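Local structure of kinesin-like protein KIF19 (Mus musculus, 5GSZ) at residues F73-Q77 with E78-Q82; R229-S232 with R233-I237; Y298-S301 with K302-L306; H322-A326 with S327-E331. The protein is a plus-end-directed kinesin-8 motor, here represented by its motor domain, that regulates the length of motile cilia by depolymerising microtubules at ciliary tips. All coordinates share one frame; numbering follows the deposited sequence.

Contact 1 (F73-Q77 with E78-Q82)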
loop_
_atom_site.group_PDB
_atom_site.type_symbol
_atom_site.label_atom_id
_atom_site.label_comp_id
_atom_site.label_asym_id
_atom_site.label_seq_id
_atom_site.Cartn_x
_atom_site.Cartn_y
_atom_site.Cartn_z
ATOM N N PHE A 73 -2.141 9.644 -16.371
ATOM C CA PHE A 73 -2.320 8.618 -17.404
ATOM C C PHE A 73 -1.108 8.452 -18.312
ATOM O O PHE A 73 -1.007 7.446 -19.019
ATOM C CB PHE A 73 -3.534 8.935 -18.282
ATOM C CG PHE A 73 -3.380 10.195 -19.095
ATOM C CD1 PHE A 73 -3.398 11.439 -18.476
ATOM C CD2 PHE A 73 -3.189 10.134 -20.472
ATOM C CE1 PHE A 73 -3.255 12.600 -19.211
ATOM C CE2 PHE A 73 -3.048 11.295 -21.217
ATOM C CZ PHE A 73 -3.083 12.529 -20.579
ATOM N N THR A 74 -0.189 9.417 -18.323
ATOM C CA THR A 74 1.003 9.271 -19.150
ATOM C C THR A 74 1.947 8.206 -18.604
ATOM O O THR A 74 2.625 7.529 -19.385
ATOM C CB THR A 74 1.735 10.605 -19.270
ATOM O OG1 THR A 74 2.116 11.060 -17.965
ATOM C CG2 THR A 74 0.827 11.630 -19.908
ATOM N N ALA A 75 2.012 8.038 -17.285
ATOM C CA ALA A 75 2.937 7.071 -16.712
ATOM C C ALA A 75 2.493 5.645 -17.016
ATOM O O ALA A 75 1.300 5.331 -17.018
ATOM C CB ALA A 75 3.057 7.272 -15.205
ATOM N N THR A 76 3.460 4.779 -17.283
ATOM C CA THR A 76 3.160 3.370 -17.468
ATOM C C THR A 76 3.296 2.633 -16.139
ATOM O O THR A 76 3.754 3.182 -15.134
ATOM C CB THR A 76 4.087 2.758 -18.516
ATOM O OG1 THR A 76 5.347 2.456 -17.911
ATOM C CG2 THR A 76 4.315 3.754 -19.645
ATOM N N GLN A 77 2.888 1.367 -16.136
ATOM C CA GLN A 77 3.111 0.553 -14.951
ATOM C C GLN A 77 4.596 0.515 -14.585
ATOM O O GLN A 77 4.963 0.791 -13.438
ATOM C CB GLN A 77 2.532 -0.849 -15.157
ATOM C CG GLN A 77 0.996 -0.874 -15.196
ATOM C CD GLN A 77 0.323 -0.793 -13.823
ATOM O OE1 GLN A 77 0.408 0.221 -13.127
ATOM N NE2 GLN A 77 -0.385 -1.855 -13.447
ATOM N N GLU A 78 5.477 0.240 -15.553
ATOM C CA GLU A 78 6.899 0.149 -15.208
ATOM C C GLU A 78 7.474 1.475 -14.740
ATOM O O GLU A 78 8.418 1.482 -13.949
ATOM C CB GLU A 78 7.741 -0.366 -16.375
ATOM C CG GLU A 78 8.038 -1.889 -16.295
ATOM C CD GLU A 78 9.356 -2.256 -15.603
ATOM O OE1 GLU A 78 9.604 -3.468 -15.403
ATOM O OE2 GLU A 78 10.158 -1.342 -15.301
ATOM N N MET A 79 6.949 2.602 -15.209
ATOM C CA MET A 79 7.496 3.874 -14.757
ATOM C C MET A 79 7.105 4.142 -13.312
ATOM O O MET A 79 7.907 4.665 -12.525
ATOM C CB MET A 79 7.016 5.007 -15.652
ATOM C CG MET A 79 7.366 4.856 -17.113
ATOM S SD MET A 79 6.700 6.235 -18.062
ATOM C CE MET A 79 7.214 5.736 -19.714
ATOM N N VAL A 80 5.866 3.795 -12.953
ATOM C CA VAL A 80 5.450 3.866 -11.558
ATOM C C VAL A 80 6.345 2.986 -10.700
ATOM O O VAL A 80 6.802 3.398 -9.627
ATOM C CB VAL A 80 3.966 3.481 -11.419
ATOM C CG1 VAL A 80 3.669 3.041 -9.996
ATOM C CG2 VAL A 80 3.096 4.663 -11.775
ATOM N N TYR A 81 6.626 1.771 -11.170
ATOM C CA TYR A 81 7.504 0.883 -10.427
ATOM C C TYR A 81 8.896 1.481 -10.260
ATOM O O TYR A 81 9.442 1.513 -9.146
ATOM C CB TYR A 81 7.585 -0.461 -11.128
ATOM C CG TYR A 81 8.774 -1.258 -10.676
ATOM C CD1 TYR A 81 8.804 -1.834 -9.410
ATOM C CD2 TYR A 81 9.876 -1.431 -11.508
ATOM C CE1 TYR A 81 9.894 -2.569 -8.985
ATOM C CE2 TYR A 81 10.964 -2.162 -11.095
ATOM C CZ TYR A 81 10.969 -2.730 -9.833
ATOM O OH TYR A 81 12.053 -3.461 -9.420
ATOM N N GLN A 82 9.493 1.951 -11.363
ATOM C CA GLN A 82 10.845 2.497 -11.294
ATOM C C GLN A 82 10.913 3.650 -10.299
ATOM O O GLN A 82 11.879 3.772 -9.540
ATOM C CB GLN A 82 11.305 2.969 -12.674
ATOM C CG GLN A 82 11.317 1.947 -13.821
ATOM C CD GLN A 82 12.511 1.012 -13.814
ATOM O OE1 GLN A 82 13.512 1.270 -13.152
ATOM N NE2 GLN A 82 12.423 -0.063 -14.594
#

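Contact 2 (R229-S232 with R233-I237)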
loop_
_atom_site.group_PDB
_atom_site.type_symbol
_atom_site.label_atom_id
_atom_site.label_comp_id
_atom_site.label_asym_id
_atom_site.label_seq_id
_atom_site.Cartn_x
_atom_site.Cartn_y
_atom_site.Cartn_z
ATOM N N ARG A 229 16.474 -14.032 3.452
ATOM C CA ARG A 229 17.627 -14.273 4.304
ATOM C C ARG A 229 18.902 -14.325 3.461
ATOM O O ARG A 229 18.907 -14.839 2.338
ATOM C CB ARG A 229 17.449 -15.556 5.113
ATOM C CG ARG A 229 18.402 -15.659 6.290
ATOM C CD ARG A 229 17.842 -16.535 7.368
ATOM N NE ARG A 229 17.627 -17.906 6.912
ATOM C CZ ARG A 229 16.876 -18.792 7.567
ATOM N NH1 ARG A 229 16.278 -18.435 8.697
ATOM N NH2 ARG A 229 16.721 -20.029 7.095
ATOM N N GLN A 230 19.973 -13.741 3.997
ATOM C CA GLN A 230 21.235 -13.548 3.290
ATOM C C GLN A 230 22.363 -13.952 4.220
ATOM O O GLN A 230 22.572 -13.312 5.259
ATOM C CB GLN A 230 21.425 -12.090 2.850
ATOM C CG GLN A 230 22.578 -11.866 1.876
ATOM C CD GLN A 230 23.056 -10.404 1.840
ATOM O OE1 GLN A 230 22.907 -9.672 2.817
ATOM N NE2 GLN A 230 23.596 -9.969 0.694
ATOM N N ARG A 231 23.091 -14.998 3.850
ATOM C CA ARG A 231 24.294 -15.378 4.566
ATOM C C ARG A 231 25.449 -15.476 3.578
ATOM O O ARG A 231 25.259 -15.746 2.389
ATOM C CB ARG A 231 24.110 -16.708 5.346
ATOM C CG ARG A 231 24.387 -17.959 4.539
ATOM C CD ARG A 231 24.153 -19.206 5.356
ATOM N NE ARG A 231 22.732 -19.396 5.621
ATOM C CZ ARG A 231 22.196 -19.312 6.832
ATOM N NH1 ARG A 231 22.978 -19.040 7.875
ATOM N NH2 ARG A 231 20.888 -19.491 6.998
ATOM N N SER A 232 26.652 -15.244 4.091
ATOM C CA SER A 232 27.868 -15.298 3.294
ATOM C C SER A 232 28.250 -16.735 2.963
ATOM O O SER A 232 27.943 -17.679 3.692
ATOM C CB SER A 232 29.008 -14.622 4.051
ATOM O OG SER A 232 30.218 -14.643 3.325
ATOM N N ARG A 233 28.922 -16.893 1.841
ATOM C CA ARG A 233 29.460 -18.183 1.459
ATOM C C ARG A 233 30.845 -18.422 2.047
ATOM O O ARG A 233 31.339 -19.554 1.986
ATOM C CB ARG A 233 29.511 -18.293 -0.074
ATOM C CG ARG A 233 28.164 -18.254 -0.767
ATOM C CD ARG A 233 28.283 -18.472 -2.262
ATOM N NE ARG A 233 26.963 -18.527 -2.880
ATOM C CZ ARG A 233 26.217 -19.621 -2.936
ATOM N NH1 ARG A 233 26.667 -20.753 -2.427
ATOM N NH2 ARG A 233 25.024 -19.579 -3.493
ATOM N N VAL A 234 31.478 -17.380 2.589
ATOM C CA VAL A 234 32.766 -17.494 3.271
ATOM C C VAL A 234 32.514 -17.986 4.694
ATOM O O VAL A 234 31.923 -17.279 5.514
ATOM C CB VAL A 234 33.523 -16.163 3.279
ATOM C CG1 VAL A 234 34.680 -16.262 4.249
ATOM C CG2 VAL A 234 34.046 -15.828 1.907
ATOM N N LYS A 235 32.973 -19.192 4.998
ATOM C CA LYS A 235 32.575 -19.828 6.238
ATOM C C LYS A 235 33.604 -19.683 7.358
ATOM O O LYS A 235 33.264 -19.925 8.524
ATOM C CB LYS A 235 32.272 -21.306 5.974
ATOM C CG LYS A 235 31.201 -21.501 4.905
ATOM C CD LYS A 235 29.904 -20.771 5.290
ATOM C CE LYS A 235 28.799 -21.038 4.271
ATOM N NZ LYS A 235 27.456 -20.566 4.721
ATOM N N ASN A 236 34.833 -19.269 7.054
ATOM C CA ASN A 236 35.833 -19.139 8.094
ATOM C C ASN A 236 35.843 -17.752 8.718
ATOM O O ASN A 236 36.811 -17.404 9.404
ATOM C CB ASN A 236 37.225 -19.534 7.567
ATOM C CG ASN A 236 37.677 -18.721 6.364
ATOM O OD1 ASN A 236 36.971 -17.834 5.884
ATOM N ND2 ASN A 236 38.871 -19.028 5.865
ATOM N N ILE A 237 34.782 -16.969 8.520
ATOM C CA ILE A 237 34.608 -15.662 9.156
ATOM C C ILE A 237 33.117 -15.476 9.428
ATOM O O ILE A 237 32.297 -15.671 8.524
ATOM C CB ILE A 237 35.149 -14.510 8.284
ATOM C CG1 ILE A 237 36.651 -14.668 8.012
ATOM C CG2 ILE A 237 34.885 -13.172 8.944
ATOM C CD1 ILE A 237 37.170 -13.803 6.870
#

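Contact 3 (Y298-S301 with K302-L306)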
loop_
_atom_site.group_PDB
_atom_site.type_symbol
_atom_site.label_atom_id
_atom_site.label_comp_id
_atom_site.label_asym_id
_atom_site.label_seq_id
_atom_site.Cartn_x
_atom_site.Cartn_y
_atom_site.Cartn_z
ATOM N N TYR A 298 -5.458 1.095 24.276
ATOM C CA TYR A 298 -5.761 0.884 22.862
ATOM C C TYR A 298 -5.278 -0.482 22.390
ATOM O O TYR A 298 -4.191 -0.932 22.762
ATOM C CB TYR A 298 -5.101 1.960 22.002
ATOM C CG TYR A 298 -5.748 3.302 22.091
ATOM C CD1 TYR A 298 -6.998 3.531 21.528
ATOM C CD2 TYR A 298 -5.103 4.361 22.711
ATOM C CE1 TYR A 298 -7.597 4.779 21.607
ATOM C CE2 TYR A 298 -5.691 5.614 22.790
ATOM C CZ TYR A 298 -6.934 5.816 22.235
ATOM O OH TYR A 298 -7.515 7.064 22.313
ATOM N N ARG A 299 -6.093 -1.135 21.551
ATOM C CA ARG A 299 -5.672 -2.334 20.827
ATOM C C ARG A 299 -5.057 -1.948 19.482
ATOM O O ARG A 299 -5.639 -1.162 18.718
ATOM C CB ARG A 299 -6.843 -3.298 20.605
ATOM N N ASP A 300 -3.875 -2.491 19.212
ATOM C CA ASP A 300 -3.271 -2.377 17.892
ATOM C C ASP A 300 -4.037 -3.232 16.894
ATOM O O ASP A 300 -4.390 -4.377 17.184
ATOM C CB ASP A 300 -1.809 -2.811 17.943
ATOM C CG ASP A 300 -0.975 -1.917 18.841
ATOM O OD1 ASP A 300 -1.484 -0.835 19.227
ATOM O OD2 ASP A 300 0.186 -2.285 19.148
ATOM N N SER A 301 -4.307 -2.676 15.717
ATOM C CA SER A 301 -4.939 -3.457 14.668
ATOM C C SER A 301 -4.026 -4.609 14.255
ATOM O O SER A 301 -2.824 -4.614 14.536
ATOM C CB SER A 301 -5.255 -2.570 13.471
ATOM O OG SER A 301 -4.083 -1.919 13.023
ATOM N N LYS A 302 -4.615 -5.615 13.604
ATOM C CA LYS A 302 -3.794 -6.690 13.062
ATOM C C LYS A 302 -2.699 -6.131 12.154
ATOM O O LYS A 302 -1.542 -6.558 12.232
ATOM C CB LYS A 302 -4.660 -7.704 12.308
ATOM C CG LYS A 302 -5.820 -8.264 13.121
ATOM C CD LYS A 302 -5.355 -9.070 14.342
ATOM C CE LYS A 302 -6.509 -9.325 15.307
ATOM N NZ LYS A 302 -6.956 -8.043 15.952
ATOM N N LEU A 303 -3.032 -5.139 11.315
ATOM C CA LEU A 303 -2.033 -4.635 10.382
ATOM C C LEU A 303 -0.918 -3.908 11.108
ATOM O O LEU A 303 0.247 -4.032 10.722
ATOM C CB LEU A 303 -2.687 -3.741 9.330
ATOM C CG LEU A 303 -1.799 -2.968 8.348
ATOM C CD1 LEU A 303 -0.952 -3.924 7.546
ATOM C CD2 LEU A 303 -2.628 -2.108 7.403
ATOM N N THR A 304 -1.239 -3.184 12.182
ATOM C CA THR A 304 -0.193 -2.536 12.978
ATOM C C THR A 304 0.725 -3.562 13.629
ATOM O O THR A 304 1.958 -3.433 13.580
ATOM C CB THR A 304 -0.805 -1.644 14.052
ATOM O OG1 THR A 304 -1.487 -0.550 13.439
ATOM C CG2 THR A 304 0.283 -1.111 14.946
ATOM N N ARG A 305 0.134 -4.575 14.272
ATOM C CA ARG A 305 0.939 -5.609 14.916
ATOM C C ARG A 305 1.819 -6.330 13.900
ATOM O O ARG A 305 2.999 -6.580 14.163
ATOM C CB ARG A 305 0.034 -6.598 15.669
ATOM C CG ARG A 305 -0.449 -6.084 17.044
ATOM C CD ARG A 305 -1.855 -6.594 17.436
ATOM N NE ARG A 305 -1.919 -8.036 17.672
ATOM C CZ ARG A 305 -3.053 -8.728 17.781
ATOM N NH1 ARG A 305 -4.228 -8.114 17.668
ATOM N NH2 ARG A 305 -3.014 -10.041 17.987
ATOM N N LEU A 306 1.280 -6.630 12.712
ATOM C CA LEU A 306 2.090 -7.302 11.697
ATOM C C LEU A 306 3.270 -6.441 11.251
ATOM O O LEU A 306 4.350 -6.967 10.975
ATOM C CB LEU A 306 1.223 -7.688 10.496
ATOM C CG LEU A 306 1.996 -8.141 9.258
ATOM C CD1 LEU A 306 2.689 -9.443 9.589
ATOM C CD2 LEU A 306 1.115 -8.334 8.026
#

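Contact 4 (H322-A326 with S327-E331)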
loop_
_atom_site.group_PDB
_atom_site.type_symbol
_atom_site.label_atom_id
_atom_site.label_comp_id
_atom_site.label_asym_id
_atom_site.label_seq_id
_atom_site.Cartn_x
_atom_site.Cartn_y
_atom_site.Cartn_z
ATOM N N HIS A 322 -3.820 7.527 -4.398
ATOM C CA HIS A 322 -4.549 7.436 -5.662
ATOM C C HIS A 322 -5.774 8.336 -5.643
ATOM O O HIS A 322 -6.501 8.369 -4.648
ATOM C CB HIS A 322 -4.994 5.986 -5.922
ATOM C CG HIS A 322 -3.852 5.029 -6.047
ATOM N ND1 HIS A 322 -3.207 4.490 -4.954
ATOM C CD2 HIS A 322 -3.224 4.533 -7.139
ATOM C CE1 HIS A 322 -2.241 3.694 -5.370
ATOM N NE2 HIS A 322 -2.226 3.707 -6.693
ATOM N N ILE A 323 -6.017 9.056 -6.744
ATOM C CA ILE A 323 -7.239 9.847 -6.895
ATOM C C ILE A 323 -7.817 9.660 -8.289
ATOM O O ILE A 323 -7.129 9.272 -9.238
ATOM C CB ILE A 323 -7.063 11.373 -6.656
ATOM C CG1 ILE A 323 -6.244 12.004 -7.782
ATOM C CG2 ILE A 323 -6.478 11.675 -5.264
ATOM C CD1 ILE A 323 -6.056 13.493 -7.639
ATOM N N SER A 324 -9.101 9.953 -8.391
ATOM C CA SER A 324 -9.766 10.200 -9.655
ATOM C C SER A 324 -9.523 11.645 -10.097
ATOM O O SER A 324 -9.406 12.549 -9.261
ATOM C CB SER A 324 -11.261 9.946 -9.523
ATOM O OG SER A 324 -11.946 10.304 -10.706
ATOM N N PRO A 325 -9.411 11.892 -11.399
ATOM C CA PRO A 325 -9.336 13.279 -11.884
ATOM C C PRO A 325 -10.702 13.907 -12.083
ATOM O O PRO A 325 -10.776 15.060 -12.520
ATOM C CB PRO A 325 -8.600 13.132 -13.222
ATOM C CG PRO A 325 -8.977 11.745 -13.713
ATOM C CD PRO A 325 -9.315 10.905 -12.496
ATOM N N ALA A 326 -11.758 13.171 -11.744
ATOM C CA ALA A 326 -13.124 13.567 -12.036
ATOM C C ALA A 326 -13.657 14.607 -11.053
ATOM O O ALA A 326 -13.470 14.498 -9.830
ATOM C CB ALA A 326 -14.028 12.341 -12.010
ATOM N N SER A 327 -14.371 15.597 -11.606
ATOM C CA SER A 327 -15.089 16.566 -10.782
ATOM C C SER A 327 -16.070 15.886 -9.831
ATOM O O SER A 327 -16.211 16.317 -8.681
ATOM C CB SER A 327 -15.823 17.578 -11.667
ATOM O OG SER A 327 -16.935 16.995 -12.340
ATOM N N THR A 328 -16.758 14.824 -10.268
ATOM C CA THR A 328 -17.678 14.186 -9.324
ATOM C C THR A 328 -16.968 13.557 -8.121
ATOM O O THR A 328 -17.650 13.043 -7.233
ATOM C CB THR A 328 -18.537 13.113 -10.005
ATOM O OG1 THR A 328 -17.693 12.135 -10.612
ATOM C CG2 THR A 328 -19.389 13.727 -11.060
ATOM N N ALA A 329 -15.633 13.568 -8.082
ATOM C CA ALA A 329 -14.844 13.000 -6.997
ATOM C C ALA A 329 -14.145 14.071 -6.173
ATOM O O ALA A 329 -13.276 13.742 -5.355
ATOM C CB ALA A 329 -13.799 12.021 -7.551
ATOM N N PHE A 330 -14.502 15.345 -6.369
ATOM C CA PHE A 330 -13.693 16.449 -5.852
ATOM C C PHE A 330 -13.450 16.348 -4.342
ATOM O O PHE A 330 -12.364 16.686 -3.861
ATOM C CB PHE A 330 -14.367 17.775 -6.202
ATOM C CG PHE A 330 -13.772 18.961 -5.507
ATOM C CD1 PHE A 330 -12.542 19.470 -5.896
ATOM C CD2 PHE A 330 -14.450 19.579 -4.467
ATOM C CE1 PHE A 330 -11.993 20.571 -5.258
ATOM C CE2 PHE A 330 -13.903 20.686 -3.814
ATOM C CZ PHE A 330 -12.678 21.184 -4.214
ATOM N N GLU A 331 -14.445 15.883 -3.579
ATOM C CA GLU A 331 -14.332 15.900 -2.125
ATOM C C GLU A 331 -13.387 14.813 -1.630
ATOM O O GLU A 331 -12.504 15.085 -0.805
ATOM C CB GLU A 331 -15.716 15.764 -1.479
#

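Contact 1 (F73-Q77 with E78-Q82)
E78 and T76 meet at the start of helix 77-84, where CB of E78 lies 4.0 Å from T76 OG1. The acid of E78 turns along the helix. Its OE2 accepts from NE2 of Q82, one turn on, and OE1 makes a weak, long ion pair with R126. M79 closes on T76. Its backbone N donates to T76 OG1 at 3.1 Å. T76 OG1 sits between the backbone N and the carbonyl carbon of its own residue (chi1 80°), and this aims the hydroxyl at the first turn. The M79 side chain runs back over T76. Its CG touches T76 OG1, and its methyl CE lies 3.5 Å from T76 CG2. M79 SD is 3.6 Å from T76 N, which donates to it in a weak bond. The extended chain of M79 (chi2 178°) carries the sulfur back past the helix start to T76 N. V80 N donates to T76 O at 3.1 Å, the first full helical bond here. V80 CG2 rests on A75 CB at 4.3 Å. Y81 N follows with a bond of 3.0 Å to Q77 O. The Y81 ring leads away to helix 123-136, where its OH bonds to D130. Q77 also faces away: its amide is bonded to R17, Y112 and E120, and the Q77 side chain comes within about 6 Å of the bound ADP. T76 and M79 together make a capping box, with T76 as N-cap, and it starts the helix beside the nucleotide pocket.

Contact 2 (R229-S232 with R233-I237)
S232 and V234 are joined by a bond from side chain to backbone at the end of strand 220-232. V234 N donates to S232 OG at 3.1 Å, with an N-H...O angle of 155°. The hydroxyl stands opposite the backbone N of S232 (chi1 180°), and this carries it forward over the next peptides. CB of V234 lies 3.6 Å from the same oxygen. S232 OG also has a weak bond to Q239, further round the loop. Without the hydroxyl, as with an alanine here, the V234 amide is likely to lose this acceptor and the turn after the strand to be less firmly set.

The second polar bond comes from a lysine. K235 NZ donates to S232 O at 3.1 Å and meets the oxygen almost head-on, at a C=O...N angle of 162°. A bend at chi2 folds the K235 chain back toward the strand end.

Van der Waals contact is slight. R231 CD touches K235 NZ at 3.6 Å, the two side chains crossing at a slant. Their charged atoms, R231 NE and K235 NZ, stay 4.9 Å apart. Both basic groups lie round E143 of strand 142-154, which makes weak, long ion pairs with them. R233 NE bonds to S139 O, and its guanidinium also makes a weak, long pair with E143.

The bond from V234 N to S232 OG is an ST turn, here opening the hairpin loop between the antiparallel strands 220-232 and 242-250.

Contact 3 (Y298-S301 with K302-L306)
S301 and T304 meet through their hydroxyls at the start of helix 302-307. T304 OG1 donates to S301 OG at 3.0 Å. The same oxygen accepts from T304 N at 3.2 Å, so one residue grips it twice. S301 OG lies between its backbone N and carbonyl carbon (chi1 55°), a torsion that turns it over the first helical turn. S301 is thus the N-cap. Replacing S301 by a valine is likely to leave T304 N and the T304 hydroxyl without their shared acceptor.

The backbone adds a further bond. R305 N donates to S301 O at 3.0 Å and is almost straight, with an N-H...O angle of 175°.

The remaining contact is packing by D300. Its CB touches R305 CG at 3.7 Å and T304 CG2 at 4.0 Å, the D300 and T304 side chains meeting at about a right angle. R305 bends at chi2 and chi3. Its CD comes to 3.4 Å from D300 O, and that carbonyl oxygen lies in the guanidinium plane, at its edge. The charged groups of D300 and R305 do not meet: OD2 of D300 is 6.3 Å from NE of R305.

Beyond the turn, E156 accepts from K302 N. L303 and L306 pack on strand 242-250, K302 and L303 touch I153 of strand 142-154, and K302 and R305 lie on L171 of strand 171-173.

Contact 4 (H322-A326 with S327-E331)
S324 OG is held by two groups, and beside it the side chain of S324 touches A329. The oxygen accepts from A326 N at 3.1 Å, which makes an ST turn, and it is also hydrogen-bonded to the carboxylate of E25. The turn lies where strand 315-323 of the central kinesin sheet leaves for helix 330-340. The S324 hydroxyl is opposite its backbone N (chi1 174°), a torsion that points it along the chain to the amide two residues on. On the carbon side, S324 CB packs against A329 CB at 3.8 Å. The methyl of A329 thus sits against the ST turn and joins the strand end to the start of the helix.

The A326 methyl lies alongside more loosely, with 4.5 Å between the CB atoms of A326 and A329. T328 OG1 lies 3.9 Å from A326 CB. S327 begins a short 3-10 segment, and its own hydroxyl turns to the backbone N of T31. P325, in the middle of the ST turn, packs its ring on V18, L32 and A34, away from S327-E331. S324 O is taken by S333 OG, one more tie between the turn and the helix. S324 also lies near the nucleotide-binding loop, its side chain about 5 Å from that of C108.

One backbone bond closes the next turn, from A326 to A329. A329, at the N-cap position, donates its N to A326 O at 2.9 Å. The donor stands above the carbonyl plane, 57° out of it, with a C=O...N angle of 120°.

How the contacts relate
All four contacts are local and follow one another along the motor domain; none nests in or crosses another. Contact 1 comes first, turning the loop after strand 69-71 into helix 77-84 beside the nucleotide. Contact 2 starts the hairpin loop from strand 220-232 to strand 242-250, where the strands run out at the surface, far from the chain's centre. Contact 3 brings the chain into helix 302-307, across the chain's centre from contact 1. Contact 4 follows strand 315-323 of the central sheet into helix 330-340. Contacts 1 and 4 are nearest, about 7 Å between closest atoms. Contacts 2 and 4 reach the same sheet with centres 52 Å apart.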